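Local atomic coordinates of putative carbohydrate binding protein (Pseudomonas aeruginosa, PDB entry 3QEC), a protein that probably binds sulfated polysaccharides such as heparin and may take part in carbohydrate transport and biofilm formation. Residues Glu23-Asp29 and Arg98-Ile104; Leu30-Ala35 and Glu128-Val132; Lys46-Ala52 and Thr108-Ser113; Tyr59-Phe63 and Val75-Leu80. All coordinates share one frame; numbering follows the deposited sequence. Where two conformers were deposited one is given.

Contact 1: residues Glu23-Asp29 and Arg98-Ile104; sequences EGVINGD and RFDFDHI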
# COMPACT_ATOMS: atom_id res chain seq x y z
N GLU A 23 1.03 18.06 10.02
CA GLU A 23 -0.04 17.93 11.03
C GLU A 23 -1.24 17.08 10.55
O GLU A 23 -2.18 16.89 11.31
CB GLU A 23 -0.57 19.33 11.42
CG GLU A 23 0.45 20.24 12.10
CD GLU A 23 0.67 20.14 13.60
OE1 GLU A 23 0.38 19.08 14.20
OE2 GLU A 23 1.20 21.12 14.17
N GLY A 24 -1.20 16.61 9.31
CA GLY A 24 -2.28 15.83 8.72
C GLY A 24 -2.57 14.49 9.38
O GLY A 24 -1.66 13.82 9.87
N VAL A 25 -3.85 14.12 9.39
CA VAL A 25 -4.40 12.88 9.96
C VAL A 25 -5.03 12.05 8.83
O VAL A 25 -5.86 12.58 8.09
CB VAL A 25 -5.44 13.20 11.08
CG1 VAL A 25 -6.27 11.98 11.45
CG2 VAL A 25 -4.77 13.79 12.31
N ILE A 26 -4.64 10.77 8.69
CA ILE A 26 -5.20 9.84 7.70
C ILE A 26 -5.84 8.67 8.45
O ILE A 26 -5.22 8.11 9.35
CB ILE A 26 -4.17 9.35 6.62
CG1 ILE A 26 -3.66 10.53 5.75
CG2 ILE A 26 -4.77 8.24 5.73
CD1 ILE A 26 -2.65 10.16 4.62
N ASN A 27 -7.10 8.36 8.11
CA ASN A 27 -7.89 7.23 8.65
C ASN A 27 -8.32 6.35 7.52
O ASN A 27 -8.61 6.84 6.43
CB ASN A 27 -9.13 7.70 9.42
CG ASN A 27 -8.86 8.78 10.42
OD1 ASN A 27 -9.11 9.97 10.17
ND2 ASN A 27 -8.35 8.40 11.57
N GLY A 28 -8.42 5.07 7.77
CA GLY A 28 -8.87 4.18 6.72
C GLY A 28 -9.19 2.79 7.18
O GLY A 28 -9.02 2.46 8.35
N ASP A 29 -9.64 1.99 6.21
CA ASP A 29 -10.05 0.60 6.38
C ASP A 29 -9.43 -0.24 5.30
O ASP A 29 -9.39 0.18 4.13
CB ASP A 29 -11.58 0.48 6.35
CG ASP A 29 -12.25 1.18 7.52
OD1 ASP A 29 -12.17 0.67 8.66
OD2 ASP A 29 -12.87 2.24 7.30
N ARG A 98 -8.91 -1.31 10.74
CA ARG A 98 -8.78 0.15 10.75
C ARG A 98 -7.35 0.54 11.01
O ARG A 98 -6.71 -0.05 11.89
CB ARG A 98 -9.71 0.82 11.79
CG ARG A 98 -11.14 0.26 11.84
CD ARG A 98 -12.02 1.01 12.84
NE ARG A 98 -12.77 0.09 13.70
CZ ARG A 98 -12.45 -0.20 14.96
NH1 ARG A 98 -11.39 0.36 15.53
NH2 ARG A 98 -13.20 -1.03 15.67
N PHE A 99 -6.83 1.52 10.25
CA PHE A 99 -5.49 2.08 10.39
C PHE A 99 -5.56 3.60 10.56
O PHE A 99 -6.55 4.22 10.15
CB PHE A 99 -4.59 1.71 9.20
CG PHE A 99 -5.07 2.17 7.84
CD1 PHE A 99 -4.83 3.48 7.41
CD2 PHE A 99 -5.72 1.29 6.98
CE1 PHE A 99 -5.28 3.91 6.16
CE2 PHE A 99 -6.15 1.72 5.71
CZ PHE A 99 -5.92 3.02 5.31
N ASP A 100 -4.52 4.20 11.15
CA ASP A 100 -4.43 5.63 11.40
C ASP A 100 -2.98 6.11 11.24
O ASP A 100 -2.06 5.40 11.64
CB ASP A 100 -4.94 5.97 12.83
CG ASP A 100 -6.35 5.50 13.13
OD1 ASP A 100 -7.31 6.23 12.79
OD2 ASP A 100 -6.51 4.38 13.66
N PHE A 101 -2.79 7.31 10.67
CA PHE A 101 -1.50 7.98 10.51
C PHE A 101 -1.62 9.36 11.09
O PHE A 101 -2.68 9.98 10.97
CB PHE A 101 -1.06 8.06 9.05
CG PHE A 101 -0.67 6.76 8.37
CD1 PHE A 101 -1.63 5.99 7.71
CD2 PHE A 101 0.66 6.35 8.33
CE1 PHE A 101 -1.27 4.81 7.05
CE2 PHE A 101 1.02 5.17 7.66
CZ PHE A 101 0.05 4.40 7.03
N ASP A 102 -0.56 9.85 11.74
CA ASP A 102 -0.56 11.18 12.34
C ASP A 102 0.64 11.99 11.81
O ASP A 102 1.58 11.40 11.27
CB ASP A 102 -0.56 11.09 13.88
CG ASP A 102 0.62 10.36 14.47
OD1 ASP A 102 1.71 10.99 14.60
OD2 ASP A 102 0.48 9.16 14.82
N HIS A 103 0.58 13.33 11.94
CA HIS A 103 1.63 14.27 11.50
C HIS A 103 2.03 14.06 10.03
O HIS A 103 3.22 14.09 9.68
CB HIS A 103 2.84 14.22 12.44
CG HIS A 103 2.51 14.68 13.83
ND1 HIS A 103 2.27 13.78 14.85
CD2 HIS A 103 2.29 15.94 14.29
CE1 HIS A 103 1.95 14.51 15.91
NE2 HIS A 103 1.94 15.81 15.62
N ILE A 104 1.03 13.87 9.15
CA ILE A 104 1.26 13.66 7.72
C ILE A 104 1.46 15.02 7.01
O ILE A 104 0.56 15.88 7.01
CB ILE A 104 0.14 12.79 7.05
CG1 ILE A 104 0.07 11.38 7.67
CG2 ILE A 104 0.28 12.72 5.51
CD1 ILE A 104 1.43 10.68 7.94
O HOH W 1 -1.35 15.09 13.41
O HOH W 2 1.62 18.29 17.17
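Phe99 lays one face of its ring over the backbone of Gly28, its partner in an antiparallel hydrogen-bonded pair. The alpha carbon, Gly28 CA, stands 3.7 Å from the ring centroid and 22° off the normal, a CH-pi contact offset toward the rim. Phe99 reaches this place by a first torsion of 59°, with CG between its own backbone N and carbonyl carbon, which folds the ring across to the neighbouring strand; Gly28, with no side chain, leaves room for it. Ile26 continues the same buried face: its CG2 approaches the edge of the Phe99 ring, its CB meets Phe101 CB at 4.2 Å, and its CD1 lies 4.0 Å from Ile104 CG2, the two isoleucines crossing at about a right angle. This face packs on Val47, Leu49 and Ile111 of the second sheet.

The other face is polar. In the conformer given for Asp100, one of two, Asn27 ND2 approaches Asp100 OD1, a bond that remains doubtful. Asp29 runs beside the aliphatic part of Arg98, while their charged ends pair elsewhere, with Lys145 and Asp94 respectively.

At the far end His103 and Ile104 both face Gly24 in a G1 beta bulge, where Ile104 N donates to Gly24 O at 2.8 Å. His103 ND1 bonds Asp102 OD1 (2.9 Å), and one water joins Glu23 O to His103 N. The pairing thus divides its chemistry by face, with aromatic and aliphatic groups turned to the core and charged and amide groups to the outer, polar face, where Asp29 and Arg98 each find a salt bridge outside the pair.

Contact 2: residues Leu30-Ala35 and Glu128-Val132; sequences LYLTSA and EGGTV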
# COMPACT_ATOMS: atom_id res chain seq x y z
N LEU A 30 -8.91 -1.42 5.68
CA LEU A 30 -8.29 -2.37 4.77
C LEU A 30 -9.11 -3.65 4.69
O LEU A 30 -9.44 -4.25 5.73
CB LEU A 30 -6.83 -2.68 5.18
CG LEU A 30 -6.14 -3.86 4.48
CD1 LEU A 30 -5.78 -3.53 3.03
CD2 LEU A 30 -4.92 -4.30 5.24
N TYR A 31 -9.43 -4.07 3.44
CA TYR A 31 -10.14 -5.33 3.18
C TYR A 31 -10.06 -5.70 1.70
O TYR A 31 -9.88 -4.83 0.84
CB TYR A 31 -11.60 -5.31 3.66
CG TYR A 31 -12.56 -4.49 2.82
CD1 TYR A 31 -12.71 -3.12 3.04
CD2 TYR A 31 -13.37 -5.09 1.86
CE1 TYR A 31 -13.62 -2.36 2.29
CE2 TYR A 31 -14.27 -4.34 1.10
CZ TYR A 31 -14.40 -2.98 1.33
OH TYR A 31 -15.30 -2.27 0.58
N LEU A 32 -10.18 -7.00 1.42
CA LEU A 32 -10.22 -7.54 0.06
C LEU A 32 -11.38 -8.52 -0.00
O LEU A 32 -11.94 -8.83 1.05
CB LEU A 32 -8.86 -8.17 -0.35
CG LEU A 32 -7.69 -7.19 -0.62
CD1 LEU A 32 -6.45 -7.93 -1.07
CD2 LEU A 32 -8.06 -6.11 -1.63
N THR A 33 -11.79 -8.96 -1.20
CA THR A 33 -12.93 -9.89 -1.34
C THR A 33 -12.47 -11.22 -1.90
O THR A 33 -11.71 -11.26 -2.86
CB THR A 33 -14.02 -9.27 -2.25
OG1 THR A 33 -14.43 -8.01 -1.74
CG2 THR A 33 -15.24 -10.16 -2.39
N SER A 34 -12.98 -12.33 -1.35
CA SER A 34 -12.69 -13.68 -1.83
C SER A 34 -13.32 -13.90 -3.22
O SER A 34 -14.20 -13.13 -3.64
CB SER A 34 -13.23 -14.70 -0.84
OG SER A 34 -13.22 -16.01 -1.40
N ALA A 35 -12.91 -14.96 -3.92
CA ALA A 35 -13.45 -15.35 -5.22
C ALA A 35 -14.90 -15.85 -5.07
O ALA A 35 -15.66 -15.88 -6.05
CB ALA A 35 -12.58 -16.43 -5.83
N GLU A 128 -5.49 -16.68 -1.58
CA GLU A 128 -6.37 -15.60 -2.02
C GLU A 128 -5.79 -14.24 -1.62
O GLU A 128 -4.90 -14.16 -0.77
CB GLU A 128 -7.78 -15.80 -1.46
CG GLU A 128 -8.50 -17.02 -2.00
CD GLU A 128 -9.98 -16.82 -2.26
OE1 GLU A 128 -10.32 -16.19 -3.28
OE2 GLU A 128 -10.80 -17.30 -1.44
N GLY A 129 -6.29 -13.18 -2.25
CA GLY A 129 -5.85 -11.81 -1.99
C GLY A 129 -4.57 -11.45 -2.71
O GLY A 129 -4.19 -12.09 -3.70
N GLY A 130 -3.91 -10.42 -2.21
CA GLY A 130 -2.68 -9.89 -2.78
C GLY A 130 -2.41 -8.47 -2.35
O GLY A 130 -2.77 -8.08 -1.23
N THR A 131 -1.78 -7.69 -3.23
CA THR A 131 -1.43 -6.29 -2.95
C THR A 131 -2.54 -5.35 -3.40
O THR A 131 -3.27 -5.65 -4.35
CB THR A 131 -0.08 -5.90 -3.60
OG1 THR A 131 -0.15 -6.13 -5.01
CG2 THR A 131 1.11 -6.67 -3.03
N VAL A 132 -2.68 -4.23 -2.68
CA VAL A 132 -3.64 -3.17 -2.97
C VAL A 132 -2.94 -1.82 -2.68
O VAL A 132 -2.32 -1.65 -1.63
CB VAL A 132 -5.03 -3.34 -2.27
CG1 VAL A 132 -4.90 -3.48 -0.74
CG2 VAL A 132 -6.01 -2.22 -2.66
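Two strands from different sheets of a beta-sandwich-like core face each other here: residues 30-33, at the end of strand 24-33, and residues 128-132 of strand 125-138. Their axes come within 7.5 Å at 132°, and side chains, with no backbone ladder between them, fill the gap. Leu32 points toward the opposite strand and carries most of the apolar part. Its CD1 lies against Gly129 CA and the peptide of Gly130, 3.7 Å from Gly130 O. The second branch, Leu32 CD2, passes Val132 CB at 4.2 Å, the two side chains sliding past each other in opposite directions. Leu30, two residues earlier, slides past the same valine, its CD1 meeting Val132 CG1 at 3.9 Å. Leu148 and Arg150 pack around this cluster from the C-terminal end of the chain.

Where strand 24-33 gives way to a turn, the contact becomes polar. Glu128, whose side chain also packs on Trp117 and Ala119, reaches over to the turn with its carboxylate and takes one bond on each oxygen. Ser34 holds its hydroxyl opposite the backbone N (chi1 168°), and this group, which also bonds Ser36, donates to Glu128 OE2 at 2.7 Å from the syn side, 23° out of the carboxylate plane. The other oxygen, Glu128 OE1, uses its syn lone pair to accept the backbone Ala35 N at 2.9 Å.

Contact 3: residues Lys46-Ala52 and Thr108-Ser113; sequences KVALEPA and TYYISS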
# COMPACT_ATOMS: atom_id res chain seq x y z
N LYS A 46 0.39 -4.60 8.21
CA LYS A 46 1.17 -3.39 7.98
C LYS A 46 0.68 -2.66 6.73
O LYS A 46 0.38 -3.28 5.71
CB LYS A 46 2.67 -3.71 7.88
CG LYS A 46 3.30 -3.94 9.24
CD LYS A 46 4.81 -4.17 9.15
CE LYS A 46 5.42 -4.51 10.48
NZ LYS A 46 6.89 -4.71 10.39
N VAL A 47 0.58 -1.32 6.85
CA VAL A 47 0.16 -0.38 5.80
C VAL A 47 1.28 0.65 5.63
O VAL A 47 1.76 1.20 6.62
CB VAL A 47 -1.23 0.30 6.11
CG1 VAL A 47 -1.61 1.31 5.03
CG2 VAL A 47 -2.33 -0.74 6.27
N ALA A 48 1.73 0.88 4.40
CA ALA A 48 2.80 1.82 4.06
C ALA A 48 2.24 3.08 3.41
O ALA A 48 1.32 3.01 2.59
CB ALA A 48 3.82 1.17 3.14
N LEU A 49 2.83 4.23 3.75
CA LEU A 49 2.47 5.53 3.18
C LEU A 49 3.77 6.24 2.78
O LEU A 49 4.62 6.48 3.64
CB LEU A 49 1.63 6.34 4.19
CG LEU A 49 1.22 7.74 3.79
CD1 LEU A 49 -0.06 7.72 3.00
CD2 LEU A 49 1.07 8.61 5.01
N GLU A 50 3.96 6.51 1.48
CA GLU A 50 5.21 7.11 0.98
C GLU A 50 4.97 8.12 -0.16
O GLU A 50 3.93 8.03 -0.81
CB GLU A 50 6.14 5.99 0.48
CG GLU A 50 5.64 5.19 -0.72
CD GLU A 50 6.59 4.06 -1.06
OE1 GLU A 50 7.77 4.35 -1.38
OE2 GLU A 50 6.17 2.89 -0.95
N PRO A 51 5.94 9.04 -0.46
CA PRO A 51 5.74 9.99 -1.58
C PRO A 51 5.40 9.31 -2.92
O PRO A 51 6.00 8.28 -3.25
CB PRO A 51 7.10 10.71 -1.67
CG PRO A 51 7.68 10.60 -0.29
CD PRO A 51 7.24 9.27 0.22
N ALA A 52 4.44 9.89 -3.69
CA ALA A 52 4.02 9.37 -5.00
C ALA A 52 4.99 9.85 -6.10
O ALA A 52 4.70 10.83 -6.79
CB ALA A 52 2.58 9.80 -5.32
N THR A 108 1.52 14.37 -2.04
CA THR A 108 0.82 13.29 -2.73
C THR A 108 1.52 11.98 -2.40
O THR A 108 2.75 11.91 -2.44
CB THR A 108 0.68 13.56 -4.23
OG1 THR A 108 0.26 14.93 -4.39
CG2 THR A 108 -0.36 12.63 -4.89
N TYR A 109 0.73 10.96 -2.03
CA TYR A 109 1.26 9.69 -1.55
C TYR A 109 0.65 8.46 -2.18
O TYR A 109 -0.46 8.50 -2.71
CB TYR A 109 0.97 9.56 -0.03
CG TYR A 109 1.55 10.67 0.83
CD1 TYR A 109 0.86 11.87 1.00
CD2 TYR A 109 2.75 10.51 1.51
CE1 TYR A 109 1.39 12.90 1.78
CE2 TYR A 109 3.29 11.52 2.29
CZ TYR A 109 2.61 12.72 2.41
OH TYR A 109 3.13 13.73 3.18
N TYR A 110 1.38 7.34 -2.05
CA TYR A 110 0.92 5.98 -2.31
C TYR A 110 0.65 5.40 -0.96
O TYR A 110 1.49 5.51 -0.06
CB TYR A 110 1.94 5.11 -3.09
CG TYR A 110 1.99 5.38 -4.57
CD1 TYR A 110 0.87 5.18 -5.38
CD2 TYR A 110 3.16 5.83 -5.18
CE1 TYR A 110 0.90 5.48 -6.74
CE2 TYR A 110 3.18 6.15 -6.54
CZ TYR A 110 2.06 5.95 -7.32
OH TYR A 110 2.11 6.24 -8.66
N ILE A 111 -0.55 4.85 -0.76
CA ILE A 111 -0.93 4.15 0.47
C ILE A 111 -1.09 2.68 0.01
O ILE A 111 -1.80 2.43 -0.97
CB ILE A 111 -2.12 4.81 1.21
CG1 ILE A 111 -2.33 4.21 2.62
CG2 ILE A 111 -3.41 4.89 0.35
CD1 ILE A 111 -3.20 5.10 3.55
N SER A 112 -0.31 1.77 0.58
CA SER A 112 -0.19 0.40 0.10
C SER A 112 -0.12 -0.66 1.21
O SER A 112 0.52 -0.44 2.24
CB SER A 112 1.07 0.28 -0.76
OG SER A 112 1.13 -0.94 -1.49
N SER A 113 -0.72 -1.84 0.94
CA SER A 113 -0.73 -2.98 1.85
C SER A 113 -0.77 -4.32 1.09
O SER A 113 -0.98 -4.33 -0.13
CB SER A 113 -1.92 -2.90 2.81
OG SER A 113 -1.72 -3.76 3.92
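Backbone hydrogen bonds hold strand 46-51 antiparallel to strand 108-113. Ala48 pairs with Ser112 and Glu50 with Tyr110 as hydrogen-bonded pairs, the Ala48 N to Ser112 O bond measuring 2.8 Å and running almost straight at 176°. Beyond the proline, Ala52 N still reaches Thr108 O at 2.9 Å. At the other end a side chain takes over: Ser113 OG donates to Lys46 O at 2.8 Å, its hydroxyl swung opposite the backbone N (chi1 -162°).

Apolar contacts line the face that meets strand 98-104. Val47 CG1 touches Ile111 CG1 at 3.8 Å, and Leu49 CD1 fits between Tyr109 CB (3.7 Å) and Ile111 CB (4.0 Å).

A CH-pi contact lies at the strand ends, where Ala52 CB sits over one face of the Tyr110 ring, 4.2 Å from its centroid and offset toward the rim. On this side Glu50 pairs with Arg84 and Tyr60, and Ser112 bonds Thr133.

These central strands of the antiparallel sheet therefore present a largely apolar surface to the other sheet and a mixed, polar surface to helix 54-63. The buried Glu50 carboxylate is satisfied by an arginine and a tyrosine hydroxyl, which would tend to stabilise its charged form.

Contact 4: residues Tyr59-Phe63 and Val75-Leu80; sequences YYAKF and VQPPVL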
# COMPACT_ATOMS: atom_id res chain seq x y z
N TYR A 59 7.10 0.96 -9.93
CA TYR A 59 7.08 -0.21 -9.06
C TYR A 59 5.63 -0.70 -8.84
O TYR A 59 5.34 -1.87 -9.12
CB TYR A 59 7.76 0.10 -7.71
CG TYR A 59 7.86 -1.11 -6.80
CD1 TYR A 59 8.93 -2.00 -6.89
CD2 TYR A 59 6.86 -1.38 -5.86
CE1 TYR A 59 9.01 -3.12 -6.06
CE2 TYR A 59 6.92 -2.51 -5.05
CZ TYR A 59 8.01 -3.37 -5.14
OH TYR A 59 8.06 -4.47 -4.32
N TYR A 60 4.74 0.20 -8.36
CA TYR A 60 3.34 -0.12 -8.06
C TYR A 60 2.52 -0.51 -9.32
O TYR A 60 1.56 -1.26 -9.18
CB TYR A 60 2.68 1.01 -7.26
CG TYR A 60 3.17 1.04 -5.83
CD1 TYR A 60 3.16 -0.10 -5.03
CD2 TYR A 60 3.62 2.23 -5.25
CE1 TYR A 60 3.61 -0.07 -3.72
CE2 TYR A 60 4.05 2.27 -3.92
CZ TYR A 60 4.04 1.12 -3.16
OH TYR A 60 4.46 1.14 -1.86
N ALA A 61 2.93 -0.08 -10.52
CA ALA A 61 2.26 -0.50 -11.75
C ALA A 61 2.40 -2.01 -11.93
O ALA A 61 1.43 -2.68 -12.27
CB ALA A 61 2.83 0.23 -12.96
N LYS A 62 3.61 -2.56 -11.67
CA LYS A 62 3.85 -3.99 -11.84
C LYS A 62 3.48 -4.81 -10.57
O LYS A 62 3.04 -5.94 -10.74
CB LYS A 62 5.31 -4.27 -12.28
N PHE A 63 3.62 -4.27 -9.33
CA PHE A 63 3.38 -5.09 -8.13
C PHE A 63 2.39 -4.54 -7.09
O PHE A 63 2.16 -5.20 -6.07
CB PHE A 63 4.72 -5.37 -7.40
CG PHE A 63 5.84 -5.85 -8.30
CD1 PHE A 63 5.88 -7.18 -8.74
CD2 PHE A 63 6.83 -4.98 -8.74
CE1 PHE A 63 6.89 -7.62 -9.60
CE2 PHE A 63 7.84 -5.42 -9.60
CZ PHE A 63 7.87 -6.74 -10.03
N VAL A 75 9.21 -14.04 -12.02
CA VAL A 75 9.38 -12.59 -11.81
C VAL A 75 9.33 -12.25 -10.31
O VAL A 75 8.30 -12.44 -9.65
CB VAL A 75 8.35 -11.75 -12.63
CG1 VAL A 75 8.43 -10.26 -12.28
CG2 VAL A 75 8.53 -11.95 -14.13
N GLN A 76 10.45 -11.73 -9.78
CA GLN A 76 10.57 -11.30 -8.38
C GLN A 76 10.66 -9.76 -8.30
O GLN A 76 11.37 -9.17 -9.13
CB GLN A 76 11.79 -11.96 -7.70
CG GLN A 76 11.65 -13.47 -7.47
CD GLN A 76 10.42 -13.85 -6.67
OE1 GLN A 76 10.14 -13.28 -5.59
NE2 GLN A 76 9.65 -14.80 -7.18
N PRO A 77 9.98 -9.08 -7.34
CA PRO A 77 10.09 -7.61 -7.26
C PRO A 77 11.54 -7.19 -7.02
O PRO A 77 12.27 -7.87 -6.29
CB PRO A 77 9.17 -7.24 -6.08
CG PRO A 77 8.25 -8.39 -5.94
CD PRO A 77 9.08 -9.59 -6.28
N PRO A 78 12.00 -6.12 -7.70
CA PRO A 78 13.39 -5.70 -7.52
C PRO A 78 13.66 -5.07 -6.15
O PRO A 78 12.72 -4.65 -5.45
CB PRO A 78 13.59 -4.67 -8.64
CG PRO A 78 12.24 -4.09 -8.85
CD PRO A 78 11.28 -5.22 -8.62
N VAL A 79 14.95 -5.03 -5.78
CA VAL A 79 15.43 -4.42 -4.54
C VAL A 79 15.41 -2.91 -4.78
O VAL A 79 15.97 -2.43 -5.78
CB VAL A 79 16.83 -4.96 -4.13
CG1 VAL A 79 17.31 -4.33 -2.81
CG2 VAL A 79 16.81 -6.48 -4.01
N LEU A 80 14.73 -2.17 -3.90
CA LEU A 80 14.58 -0.73 -4.02
C LEU A 80 15.79 -0.00 -3.46
O LEU A 80 16.46 -0.53 -2.56
CB LEU A 80 13.30 -0.26 -3.32
CG LEU A 80 11.98 -0.85 -3.86
CD1 LEU A 80 10.83 -0.48 -3.01
CD2 LEU A 80 11.71 -0.39 -5.28
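Phe63 and Pro77 meet ring on ring. The proline CB stands over the centre of the aromatic face, with Pro77 CB 4.0 Å from the Phe63 centroid and practically on the ring normal, a CH-pi contact. Val75 CG1 comes in at the edge of the same ring, near its plane, 4.1 Å from Phe63 CE1. The next proline also touches this ring, Pro78 CD lying 3.6 Å from Phe63 CE2. Tyr59, one helical turn earlier, shares these prolines. Its hydroxyl oxygen OH lies 3.5 Å from Pro77 CB, and its CE1 is 4.0 Å from Pro78 CD. Leu80 then crosses Tyr59 at about a right angle, with CD1 over one face and CD2 3.6 Å from Tyr59 CD1.

The next shell fixes these rings. Tyr59 CG lies opposite its backbone N (chi1 -176°), which sends the ring out toward the loop, and Phe63 CD2 rests against one of its faces. The Phe63 ring has Lys62 CB on the face turned from Pro77. Phe63 N donates to Tyr59 O at 3.0 Å, keeping the two aromatics on one side of the helix. Farther out, Leu7 touches Tyr59, Pro78 and Leu80, and Tyr55 and Met56 pack on Leu80.

No hydrogen bond crosses this surface contact: the loop before strand 89-92 is laid on the end of helix 54-63 by aromatic, proline and aliphatic contacts alone, so its hold rests on dispersion and the hydrophobic effect.

The four contacts build the fold in layers. Contacts 1 and 3 each pair strands within one of two sheets, their centres about 11 Å apart, and touch through Phe99 on Ile111. Contact 2, centred about 17 Å from contact 3, spans the two sheets: it shares strand 24-33 with contact 1, and Val132 O probably bonds Ser113 N of contact 3. Contact 4, about 26 Å from contact 1 between centres, joins contact 3 through Tyr60 and Glu50 and contact 2 through a probable Thr131 OG1 to Phe63 O hydrogen bond. Falling between the other segments in sequence, its helix and loop connect strands 46-51 and 89-92 and pack on the outer side of the second sheet.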